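Local coordinates for protein putative agmatine deiminase (Streptococcus mutans, PDB 2EWO) that probably hydrolyses agmatine to N-carbamoylputrescine and ammonia, as a deiminase of the Porphyromonas-type peptidyl-arginine deiminase family, at residues I313-G324 with F339-E350. Sequence-based numbering, arbitrary orientation.
Sequences IVNGGIILPQYG and FPDRKVVGVRTE
Parallel strands 317-321 and 343-347 form a beta-alpha-beta unit with the intervening helix 328-338, and a backbone ladder joins them from Ile318 N to Lys343 O through to Gln322 N and Val347 O. Its straightest rung, Leu320 N to Val345 O, measures 2.8 Å with 173° at the hydrogen. At the far end Val347 O takes two donors, Gln322 N and Thr349 N, one on each side of its carbonyl plane. On the face carrying Ile318, Val344 CG2 lies 3.7 Å from Ile318 CB, the two side chains running alongside in the same direction. With CG1 beside its backbone N (chi1 -74°) and an extended chi2, Ile318 brings CD1 against Phe339, whose ring also receives Ile313 CD1 in an off-centre CH-pi contact. Arg342 closes the other end: its chain runs extended past Gly317, and NE (2.9 Å) and NH2 (3.3 Å) both donate side-on to Val314 O, near the guanidinium plane, linking segment 339-350 to the turn between strands 312-314 and 317-321. Helix 328-338 covers Leu320 and Val344, while helix 43-57 packs on Ile319 and Val347 across the sheet. Two parallel strands joined through a helix packed on one face make a beta-alpha-beta crossover, consistent with the alpha/beta pentein fold of guanidino-group-modifying enzymes.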
ATOM      1  N   ILE A 313     -24.180 -19.628  14.791  1.00 20.86           N
ATOM      2  CA  ILE A 313     -24.569 -20.234  16.059  1.00 20.32           C
ATOM      3  C   ILE A 313     -23.609 -19.883  17.196  1.00 20.72           C
ATOM      4  O   ILE A 313     -22.690 -20.649  17.490  1.00 22.53           O
ATOM      5  CB  ILE A 313     -24.619 -21.782  15.953  1.00 21.39           C
ATOM      6  CG1 ILE A 313     -25.632 -22.205  14.892  1.00 22.22           C
ATOM      7  CG2 ILE A 313     -24.979 -22.391  17.303  1.00 20.40           C
ATOM      8  CD1 ILE A 313     -27.045 -21.686  15.141  1.00 23.68           C
ATOM      9  N   VAL A 314     -23.800 -18.731  17.830  1.00 13.24           N
ATOM     10  CA  VAL A 314     -22.937 -18.367  18.947  1.00 13.70           C
ATOM     11  C   VAL A 314     -23.510 -19.112  20.161  1.00 15.49           C
ATOM     12  O   VAL A 314     -24.483 -19.866  20.027  1.00 16.09           O
ATOM     13  CB  VAL A 314     -22.957 -16.844  19.207  1.00 19.45           C
ATOM     14  CG1 VAL A 314     -22.832 -16.108  17.898  1.00 18.56           C
ATOM     15  CG2 VAL A 314     -24.225 -16.438  19.931  1.00 19.41           C
ATOM     16  N   ASN A 315     -22.900 -18.938  21.331  1.00 14.64           N
ATOM     17  CA  ASN A 315     -23.420 -19.590  22.521  1.00 15.08           C
ATOM     18  C   ASN A 315     -24.473 -18.672  23.144  1.00 15.62           C
ATOM     19  O   ASN A 315     -24.235 -17.476  23.363  1.00 14.18           O
ATOM     20  CB  ASN A 315     -22.295 -19.924  23.519  1.00 13.31           C
ATOM     21  CG  ASN A 315     -21.339 -18.763  23.758  1.00 13.24           C
ATOM     22  OD1 ASN A 315     -21.757 -17.632  24.027  1.00 13.44           O
ATOM     23  ND2 ASN A 315     -20.042 -19.048  23.677  1.00 12.80           N
ATOM     24  N   GLY A 316     -25.655 -19.239  23.378  1.00 29.44           N
ATOM     25  CA  GLY A 316     -26.759 -18.485  23.949  1.00 29.53           C
ATOM     26  C   GLY A 316     -27.350 -17.435  23.014  1.00 29.21           C
ATOM     27  O   GLY A 316     -27.913 -16.441  23.472  1.00 29.55           O
ATOM     28  N   GLY A 317     -27.232 -17.649  21.705  1.00 18.06           N
ATOM     29  CA  GLY A 317     -27.767 -16.688  20.757  1.00 17.56           C
ATOM     30  C   GLY A 317     -27.648 -17.107  19.301  1.00 17.77           C
ATOM     31  O   GLY A 317     -26.841 -17.966  18.949  1.00 17.36           O
ATOM     32  N   ILE A 318     -28.467 -16.504  18.449  1.00 10.41           N
ATOM     33  CA  ILE A 318     -28.444 -16.802  17.024  1.00 10.13           C
ATOM     34  C   ILE A 318     -28.505 -15.507  16.256  1.00 10.72           C
ATOM     35  O   ILE A 318     -29.267 -14.604  16.603  1.00 11.01           O
ATOM     36  CB  ILE A 318     -29.638 -17.671  16.602  1.00 10.00           C
ATOM     37  CG1 ILE A 318     -29.417 -19.101  17.093  1.00 10.00           C
ATOM     38  CG2 ILE A 318     -29.817 -17.627  15.081  1.00 10.00           C
ATOM     39  CD1 ILE A 318     -30.548 -20.038  16.757  1.00 11.53           C
ATOM     40  N   ILE A 319     -27.682 -15.412  15.221  1.00 13.80           N
ATOM     41  CA  ILE A 319     -27.650 -14.226  14.386  1.00 12.89           C
ATOM     42  C   ILE A 319     -28.196 -14.690  13.045  1.00 13.18           C
ATOM     43  O   ILE A 319     -27.539 -15.439  12.322  1.00 12.61           O
ATOM     44  CB  ILE A 319     -26.214 -13.701  14.232  1.00 10.00           C
ATOM     45  CG1 ILE A 319     -25.494 -13.735  15.595  1.00 10.00           C
ATOM     46  CG2 ILE A 319     -26.247 -12.291  13.653  1.00 10.00           C
ATOM     47  CD1 ILE A 319     -26.021 -12.764  16.653  1.00 10.00           C
ATOM     48  N   LEU A 320     -29.414 -14.259  12.732  1.00 10.07           N
ATOM     49  CA  LEU A 320     -30.076 -14.663  11.496  1.00 10.12           C
ATOM     50  C   LEU A 320     -30.291 -13.513  10.515  1.00 10.07           C
ATOM     51  O   LEU A 320     -30.552 -12.373  10.913  1.00 10.07           O
ATOM     52  CB  LEU A 320     -31.430 -15.318  11.828  1.00 15.94           C
ATOM     53  CG  LEU A 320     -32.272 -15.957  10.714  1.00 17.05           C
ATOM     54  CD1 LEU A 320     -31.738 -17.355  10.394  1.00 18.06           C
ATOM     55  CD2 LEU A 320     -33.722 -16.051  11.171  1.00 16.43           C
ATOM     56  N   PRO A 321     -30.176 -13.808   9.210  1.00 11.97           N
ATOM     57  CA  PRO A 321     -30.359 -12.803   8.159  1.00 11.55           C
ATOM     58  C   PRO A 321     -31.813 -12.415   7.938  1.00 11.53           C
ATOM     59  O   PRO A 321     -32.698 -13.258   8.000  1.00 11.06           O
ATOM     60  CB  PRO A 321     -29.719 -13.465   6.939  1.00 10.00           C
ATOM     61  CG  PRO A 321     -29.910 -14.924   7.194  1.00 10.00           C
ATOM     62  CD  PRO A 321     -29.616 -15.058   8.659  1.00 10.00           C
ATOM     63  N   GLN A 322     -32.047 -11.127   7.701  1.00 42.89           N
ATOM     64  CA  GLN A 322     -33.391 -10.597   7.465  1.00 45.24           C
ATOM     65  C   GLN A 322     -33.354  -9.713   6.220  1.00 46.13           C
ATOM     66  O   GLN A 322     -33.120  -8.498   6.310  1.00 46.61           O
ATOM     67  CB  GLN A 322     -33.862  -9.751   8.657  1.00 14.39           C
ATOM     68  CG  GLN A 322     -33.920 -10.462  10.008  1.00 14.63           C
ATOM     69  CD  GLN A 322     -35.013 -11.508  10.088  1.00 14.53           C
ATOM     70  OE1 GLN A 322     -34.924 -12.564   9.462  1.00 14.64           O
ATOM     71  NE2 GLN A 322     -36.061 -11.214  10.856  1.00 13.95           N
ATOM     72  N   TYR A 323     -33.601 -10.324   5.065  1.00 10.00           N
ATOM     73  CA  TYR A 323     -33.575  -9.609   3.786  1.00 10.00           C
ATOM     74  C   TYR A 323     -34.771  -8.683   3.539  1.00 10.00           C
ATOM     75  O   TYR A 323     -34.727  -7.801   2.674  1.00 10.00           O
ATOM     76  CB  TYR A 323     -33.470 -10.618   2.638  1.00 16.09           C
ATOM     77  CG  TYR A 323     -32.471 -11.716   2.898  1.00 17.66           C
ATOM     78  CD1 TYR A 323     -31.111 -11.437   3.043  1.00 19.10           C
ATOM     79  CD2 TYR A 323     -32.887 -13.038   3.016  1.00 18.02           C
ATOM     80  CE1 TYR A 323     -30.189 -12.458   3.305  1.00 19.45           C
ATOM     81  CE2 TYR A 323     -31.981 -14.064   3.276  1.00 18.94           C
ATOM     82  CZ  TYR A 323     -30.637 -13.775   3.420  1.00 19.13           C
ATOM     83  OH  TYR A 323     -29.756 -14.802   3.679  1.00 16.92           O
ATOM     84  N   GLY A 324     -35.834  -8.864   4.313  1.00 16.45           N
ATOM     85  CA  GLY A 324     -37.015  -8.044   4.110  1.00 17.23           C
ATOM     86  C   GLY A 324     -37.901  -8.756   3.102  1.00 17.11           C
ATOM     87  O   GLY A 324     -38.504  -8.146   2.214  1.00 15.37           O
ATOM     88  N   PHE A 339     -33.624 -23.782  18.176  1.00 10.64           N
ATOM     89  CA  PHE A 339     -32.873 -23.394  19.354  1.00 10.87           C
ATOM     90  C   PHE A 339     -33.763 -22.594  20.296  1.00 11.16           C
ATOM     91  O   PHE A 339     -33.712 -21.361  20.337  1.00 10.77           O
ATOM     92  CB  PHE A 339     -31.637 -22.580  18.958  1.00 47.82           C
ATOM     93  CG  PHE A 339     -30.667 -23.329  18.079  1.00 47.47           C
ATOM     94  CD1 PHE A 339     -30.824 -23.345  16.697  1.00 47.00           C
ATOM     95  CD2 PHE A 339     -29.604 -24.032  18.637  1.00 47.24           C
ATOM     96  CE1 PHE A 339     -29.940 -24.047  15.882  1.00 45.91           C
ATOM     97  CE2 PHE A 339     -28.714 -24.738  17.831  1.00 46.67           C
ATOM     98  CZ  PHE A 339     -28.885 -24.744  16.451  1.00 46.41           C
ATOM     99  N   PRO A 340     -34.599 -23.300  21.073  1.00 37.71           N
ATOM    100  CA  PRO A 340     -35.513 -22.661  22.025  1.00 37.18           C
ATOM    101  C   PRO A 340     -34.774 -21.894  23.117  1.00 36.27           C
ATOM    102  O   PRO A 340     -35.101 -20.747  23.420  1.00 34.86           O
ATOM    103  CB  PRO A 340     -36.298 -23.846  22.581  1.00 18.09           C
ATOM    104  CG  PRO A 340     -35.278 -24.952  22.555  1.00 17.44           C
ATOM    105  CD  PRO A 340     -34.664 -24.768  21.191  1.00 17.77           C
ATOM    106  N   ASP A 341     -33.777 -22.543  23.701  1.00 10.54           N
ATOM    107  CA  ASP A 341     -32.993 -21.931  24.760  1.00 10.00           C
ATOM    108  C   ASP A 341     -31.856 -21.079  24.184  1.00 10.00           C
ATOM    109  O   ASP A 341     -30.710 -21.170  24.621  1.00 10.00           O
ATOM    110  CB  ASP A 341     -32.439 -23.025  25.675  1.00 60.00           C
ATOM    111  CG  ASP A 341     -31.751 -24.134  24.898  1.00 60.00           C
ATOM    112  OD1 ASP A 341     -30.722 -23.850  24.239  1.00 60.00           O
ATOM    113  OD2 ASP A 341     -32.240 -25.285  24.936  1.00 60.00           O
ATOM    114  N   ARG A 342     -32.181 -20.253  23.195  1.00 10.00           N
ATOM    115  CA  ARG A 342     -31.193 -19.383  22.561  1.00 10.00           C
ATOM    116  C   ARG A 342     -31.877 -18.142  22.011  1.00 10.00           C
ATOM    117  O   ARG A 342     -32.756 -18.249  21.158  1.00 10.00           O
ATOM    118  CB  ARG A 342     -30.493 -20.111  21.409  1.00 10.13           C
ATOM    119  CG  ARG A 342     -29.097 -20.630  21.718  1.00 10.00           C
ATOM    120  CD  ARG A 342     -28.329 -20.894  20.422  1.00 10.00           C
ATOM    121  NE  ARG A 342     -26.951 -21.300  20.671  1.00 10.76           N
ATOM    122  CZ  ARG A 342     -26.593 -22.495  21.130  1.00 11.60           C
ATOM    123  NH1 ARG A 342     -27.511 -23.416  21.387  1.00 11.43           N
ATOM    124  NH2 ARG A 342     -25.314 -22.765  21.342  1.00 12.79           N
ATOM    125  N   LYS A 343     -31.485 -16.966  22.484  1.00 11.39           N
ATOM    126  CA  LYS A 343     -32.099 -15.743  21.982  1.00 10.10           C
ATOM    127  C   LYS A 343     -31.742 -15.553  20.511  1.00 10.43           C
ATOM    128  O   LYS A 343     -30.571 -15.579  20.130  1.00 11.33           O
ATOM    129  CB  LYS A 343     -31.639 -14.521  22.782  1.00 10.00           C
ATOM    130  CG  LYS A 343     -32.323 -13.242  22.322  1.00 10.00           C
ATOM    131  CD  LYS A 343     -31.843 -12.008  23.055  1.00 10.00           C
ATOM    132  CE  LYS A 343     -32.414 -10.761  22.382  1.00 10.00           C
ATOM    133  NZ  LYS A 343     -31.697  -9.497  22.751  1.00 10.00           N
ATOM    134  N   VAL A 344     -32.753 -15.365  19.676  1.00 10.22           N
ATOM    135  CA  VAL A 344     -32.494 -15.178  18.262  1.00 10.22           C
ATOM    136  C   VAL A 344     -32.565 -13.696  17.906  1.00 10.22           C
ATOM    137  O   VAL A 344     -33.501 -13.003  18.310  1.00 10.22           O
ATOM    138  CB  VAL A 344     -33.499 -16.001  17.418  1.00 10.00           C
ATOM    139  CG1 VAL A 344     -33.422 -15.614  15.951  1.00 10.00           C
ATOM    140  CG2 VAL A 344     -33.192 -17.483  17.578  1.00 10.00           C
ATOM    141  N   VAL A 345     -31.547 -13.213  17.187  1.00 21.43           N
ATOM    142  CA  VAL A 345     -31.484 -11.817  16.738  1.00 21.06           C
ATOM    143  C   VAL A 345     -31.373 -11.814  15.218  1.00 21.90           C
ATOM    144  O   VAL A 345     -30.746 -12.696  14.636  1.00 21.80           O
ATOM    145  CB  VAL A 345     -30.255 -11.048  17.316  1.00 10.00           C
ATOM    146  CG1 VAL A 345     -30.273  -9.598  16.829  1.00 10.00           C
ATOM    147  CG2 VAL A 345     -30.264 -11.086  18.837  1.00 10.00           C
ATOM    148  N   GLY A 346     -31.981 -10.826  14.573  1.00 10.00           N
ATOM    149  CA  GLY A 346     -31.918 -10.762  13.124  1.00 11.30           C
ATOM    150  C   GLY A 346     -31.448  -9.411  12.631  1.00 12.50           C
ATOM    151  O   GLY A 346     -31.829  -8.384  13.194  1.00 13.04           O
ATOM    152  N   VAL A 347     -30.618  -9.406  11.584  1.00 24.80           N
ATOM    153  CA  VAL A 347     -30.094  -8.156  11.018  1.00 25.10           C
ATOM    154  C   VAL A 347     -30.241  -8.080   9.485  1.00 25.48           C
ATOM    155  O   VAL A 347     -30.221  -9.096   8.791  1.00 23.79           O
ATOM    156  CB  VAL A 347     -28.595  -7.956  11.386  1.00 58.86           C
ATOM    157  CG1 VAL A 347     -28.204  -6.497  11.187  1.00 58.12           C
ATOM    158  CG2 VAL A 347     -28.336  -8.399  12.823  1.00 58.59           C
ATOM    159  N   ARG A 348     -30.390  -6.867   8.970  1.00 21.28           N
ATOM    160  CA  ARG A 348     -30.539  -6.655   7.537  1.00 24.62           C
ATOM    161  C   ARG A 348     -29.229  -6.947   6.798  1.00 25.78           C
ATOM    162  O   ARG A 348     -28.570  -6.031   6.289  1.00 24.77           O
ATOM    163  CB  ARG A 348     -30.961  -5.211   7.272  1.00 59.75           C
ATOM    164  CG  ARG A 348     -32.153  -4.773   8.085  1.00 60.00           C
ATOM    165  CD  ARG A 348     -33.411  -5.442   7.593  1.00 60.00           C
ATOM    166  NE  ARG A 348     -33.877  -4.851   6.350  1.00 60.00           N
ATOM    167  CZ  ARG A 348     -35.080  -5.075   5.838  1.00 60.00           C
ATOM    168  NH1 ARG A 348     -35.923  -5.881   6.474  1.00 60.00           N
ATOM    169  NH2 ARG A 348     -35.439  -4.484   4.706  1.00 60.00           N
ATOM    170  N   THR A 349     -28.857  -8.224   6.746  1.00 23.78           N
ATOM    171  CA  THR A 349     -27.623  -8.645   6.079  1.00 24.89           C
ATOM    172  C   THR A 349     -27.877  -8.907   4.596  1.00 24.89           C
ATOM    173  O   THR A 349     -27.204  -9.712   3.946  1.00 24.08           O
ATOM    174  CB  THR A 349     -27.035  -9.914   6.752  1.00 46.18           C
ATOM    175  OG1 THR A 349     -27.965 -10.999   6.650  1.00 46.70           O
ATOM    176  CG2 THR A 349     -26.748  -9.643   8.222  1.00 46.35           C
ATOM    177  N   GLU A 350     -28.868  -8.200   4.075  1.00 11.22           N
ATOM    178  CA  GLU A 350     -29.250  -8.299   2.679  1.00 10.95           C
ATOM    179  C   GLU A 350     -28.204  -7.578   1.830  1.00 10.38           C
ATOM    180  O   GLU A 350     -27.898  -7.998   0.716  1.00 10.56           O
ATOM    181  CB  GLU A 350     -30.614  -7.638   2.486  1.00 47.40           C
ATOM    182  CG  GLU A 350     -30.695  -6.296   3.191  1.00 47.86           C
ATOM    183  CD  GLU A 350     -31.510  -5.286   2.433  1.00 48.83           C
ATOM    184  OE1 GLU A 350     -31.362  -5.221   1.191  1.00 48.31           O
ATOM    185  OE2 GLU A 350     -32.281  -4.543   3.081  1.00 49.23           O
TER